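PDB 3VU1: putative uncharacterized protein PH0242 from Pyrococcus horikoshii, which is the strand-rich C-terminal globular part of an archaeal oligosaccharyltransferase, AglB, and carries a calcium ion. Local coordinates for residues L391-I396 and D418-T423. Sequence-based numbering, arbitrary orientation.
Sequences LRATFI and DTFFIT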
# COMPACT_ATOMS: atom_id res chain seq x y z
N LEU A 391 -10.30 -22.69 -3.42
CA LEU A 391 -9.65 -22.73 -2.14
C LEU A 391 -8.25 -22.23 -2.40
O LEU A 391 -7.56 -22.74 -3.31
CB LEU A 391 -9.62 -24.14 -1.53
CG LEU A 391 -10.93 -24.80 -1.04
CD1 LEU A 391 -10.55 -26.05 -0.26
CD2 LEU A 391 -11.82 -23.88 -0.20
N ARG A 392 -7.84 -21.23 -1.61
CA ARG A 392 -6.57 -20.55 -1.80
C ARG A 392 -5.70 -20.70 -0.59
O ARG A 392 -6.17 -20.53 0.53
CB ARG A 392 -6.77 -19.05 -2.11
CG ARG A 392 -5.53 -18.42 -2.74
CD ARG A 392 -5.60 -16.91 -2.76
NE ARG A 392 -5.84 -16.38 -1.42
CZ ARG A 392 -6.38 -15.20 -1.16
NH1 ARG A 392 -6.75 -14.37 -2.13
NH2 ARG A 392 -6.57 -14.85 0.09
N ALA A 393 -4.43 -21.01 -0.81
CA ALA A 393 -3.48 -21.05 0.29
C ALA A 393 -2.66 -19.76 0.35
O ALA A 393 -2.33 -19.18 -0.71
CB ALA A 393 -2.56 -22.26 0.18
N THR A 394 -2.33 -19.34 1.58
CA THR A 394 -1.41 -18.23 1.79
C THR A 394 -0.43 -18.65 2.86
O THR A 394 -0.83 -18.97 3.97
CB THR A 394 -2.12 -16.92 2.23
OG1 THR A 394 -3.14 -16.56 1.30
CG2 THR A 394 -1.15 -15.76 2.29
N PHE A 395 0.86 -18.65 2.50
CA PHE A 395 1.95 -18.86 3.44
C PHE A 395 2.66 -17.53 3.71
O PHE A 395 3.24 -16.92 2.80
CB PHE A 395 2.99 -19.82 2.86
CG PHE A 395 2.58 -21.26 2.87
CD1 PHE A 395 3.21 -22.16 3.72
CD2 PHE A 395 1.58 -21.72 2.02
CE1 PHE A 395 2.85 -23.50 3.73
CE2 PHE A 395 1.21 -23.06 2.03
CZ PHE A 395 1.84 -23.94 2.88
N ILE A 396 2.63 -17.09 4.95
CA ILE A 396 3.45 -15.95 5.34
C ILE A 396 4.57 -16.54 6.16
O ILE A 396 4.33 -17.25 7.17
CB ILE A 396 2.67 -14.91 6.17
CG1 ILE A 396 1.76 -14.10 5.25
CG2 ILE A 396 3.64 -13.98 6.87
CD1 ILE A 396 0.69 -13.28 5.96
N ASP A 418 3.51 -16.04 -0.03
CA ASP A 418 3.15 -16.82 -1.22
C ASP A 418 1.69 -17.28 -1.17
O ASP A 418 1.22 -17.79 -0.13
CB ASP A 418 4.08 -18.00 -1.43
CG ASP A 418 5.57 -17.63 -1.24
OD1 ASP A 418 6.35 -18.54 -0.83
OD2 ASP A 418 5.96 -16.45 -1.48
N THR A 419 0.98 -17.07 -2.27
CA THR A 419 -0.38 -17.53 -2.40
C THR A 419 -0.43 -18.49 -3.59
O THR A 419 0.36 -18.35 -4.52
CB THR A 419 -1.36 -16.38 -2.70
OG1 THR A 419 -1.05 -15.84 -4.00
CG2 THR A 419 -1.26 -15.29 -1.67
N PHE A 420 -1.35 -19.46 -3.54
CA PHE A 420 -1.60 -20.33 -4.66
C PHE A 420 -2.98 -20.92 -4.51
O PHE A 420 -3.48 -21.07 -3.39
CB PHE A 420 -0.51 -21.41 -4.86
CG PHE A 420 -0.29 -22.34 -3.68
CD1 PHE A 420 0.70 -22.06 -2.73
CD2 PHE A 420 -1.03 -23.52 -3.54
CE1 PHE A 420 0.94 -22.94 -1.66
CE2 PHE A 420 -0.81 -24.39 -2.47
CZ PHE A 420 0.18 -24.12 -1.53
N PHE A 421 -3.60 -21.21 -5.64
CA PHE A 421 -4.92 -21.83 -5.66
C PHE A 421 -4.80 -23.34 -5.52
O PHE A 421 -4.17 -23.99 -6.33
CB PHE A 421 -5.66 -21.43 -6.93
CG PHE A 421 -6.04 -19.98 -6.95
CD1 PHE A 421 -5.44 -19.11 -7.84
CD2 PHE A 421 -6.97 -19.48 -6.04
CE1 PHE A 421 -5.79 -17.76 -7.84
CE2 PHE A 421 -7.32 -18.13 -6.03
CZ PHE A 421 -6.73 -17.27 -6.94
N ILE A 422 -5.41 -23.87 -4.45
CA ILE A 422 -5.34 -25.30 -4.14
C ILE A 422 -6.27 -26.07 -5.09
O ILE A 422 -5.84 -27.00 -5.75
CB ILE A 422 -5.73 -25.59 -2.67
CG1 ILE A 422 -4.84 -24.80 -1.70
CG2 ILE A 422 -5.65 -27.08 -2.35
CD1 ILE A 422 -5.58 -24.41 -0.44
N THR A 423 -7.53 -25.66 -5.15
CA THR A 423 -8.52 -26.36 -5.94
C THR A 423 -9.68 -25.43 -6.28
O THR A 423 -10.00 -24.51 -5.51
CB THR A 423 -9.08 -27.59 -5.19
OG1 THR A 423 -9.95 -28.31 -6.06
CG2 THR A 423 -9.89 -27.18 -3.94
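Ala393 and Phe420 pair in the middle of two antiparallel strands, Ala393 N giving a hydrogen bond to Phe420 O (2.8 Å) and Phe420 N answering to Ala393 O. Phe395 and Asp418 exchange the same two backbone bonds at the next hydrogen-bonded pair, two residues away on each strand. At the other end Leu391 N binds Thr423 O at 2.8 Å, but Leu391 O takes its main bond from Ile422 N (2.7 Å) and only a weak one from Thr423 N. Two residues thus face one: a classic beta bulge, marked by the helix-like backbone conformation of Ile422. Between the bonded pairs, Thr419 CA comes to 3.1 Å from Ala393 O as a C-H...O contact.

These strands, 385-401 and 412-431, form a long beta hairpin in the Peripheral 2 domain; strand 464-487 pairs with the first of them, and helix 448-460 covers the face carrying Ala393 and Phe395.

On that face the Ala393 methyl sits over the Phe420 ring, its CB 3.9 Å from the centroid in a CH-pi contact. Phe420 CG lies between the backbone N and the carbonyl carbon (chi1 59°); CZ and CE2 are the ring atoms nearest Ala393 CB. The Phe395 ring meets it rim to rim, Phe395 CE2 to Phe420 CE1 3.7 Å, with the planes 20° apart; Tyr452 touches both rings. The bulge turns Ile422 toward the partner strand, where its CD1 reaches Ala393 CB (3.8 Å), while Thr423 CG2 touches Leu391 CB, CG and CD1.

On the other face, Arg392 CG and CD pass the CD2-CE2 side of the Phe421 ring, with CG 3.8 Å from CD2. Arg392 NH1 donates a hydrogen bond to Ser81 O and NH2 forms a salt bridge with Glu472. Thr419 CG2 rests against OG1 and CG2 of Thr394.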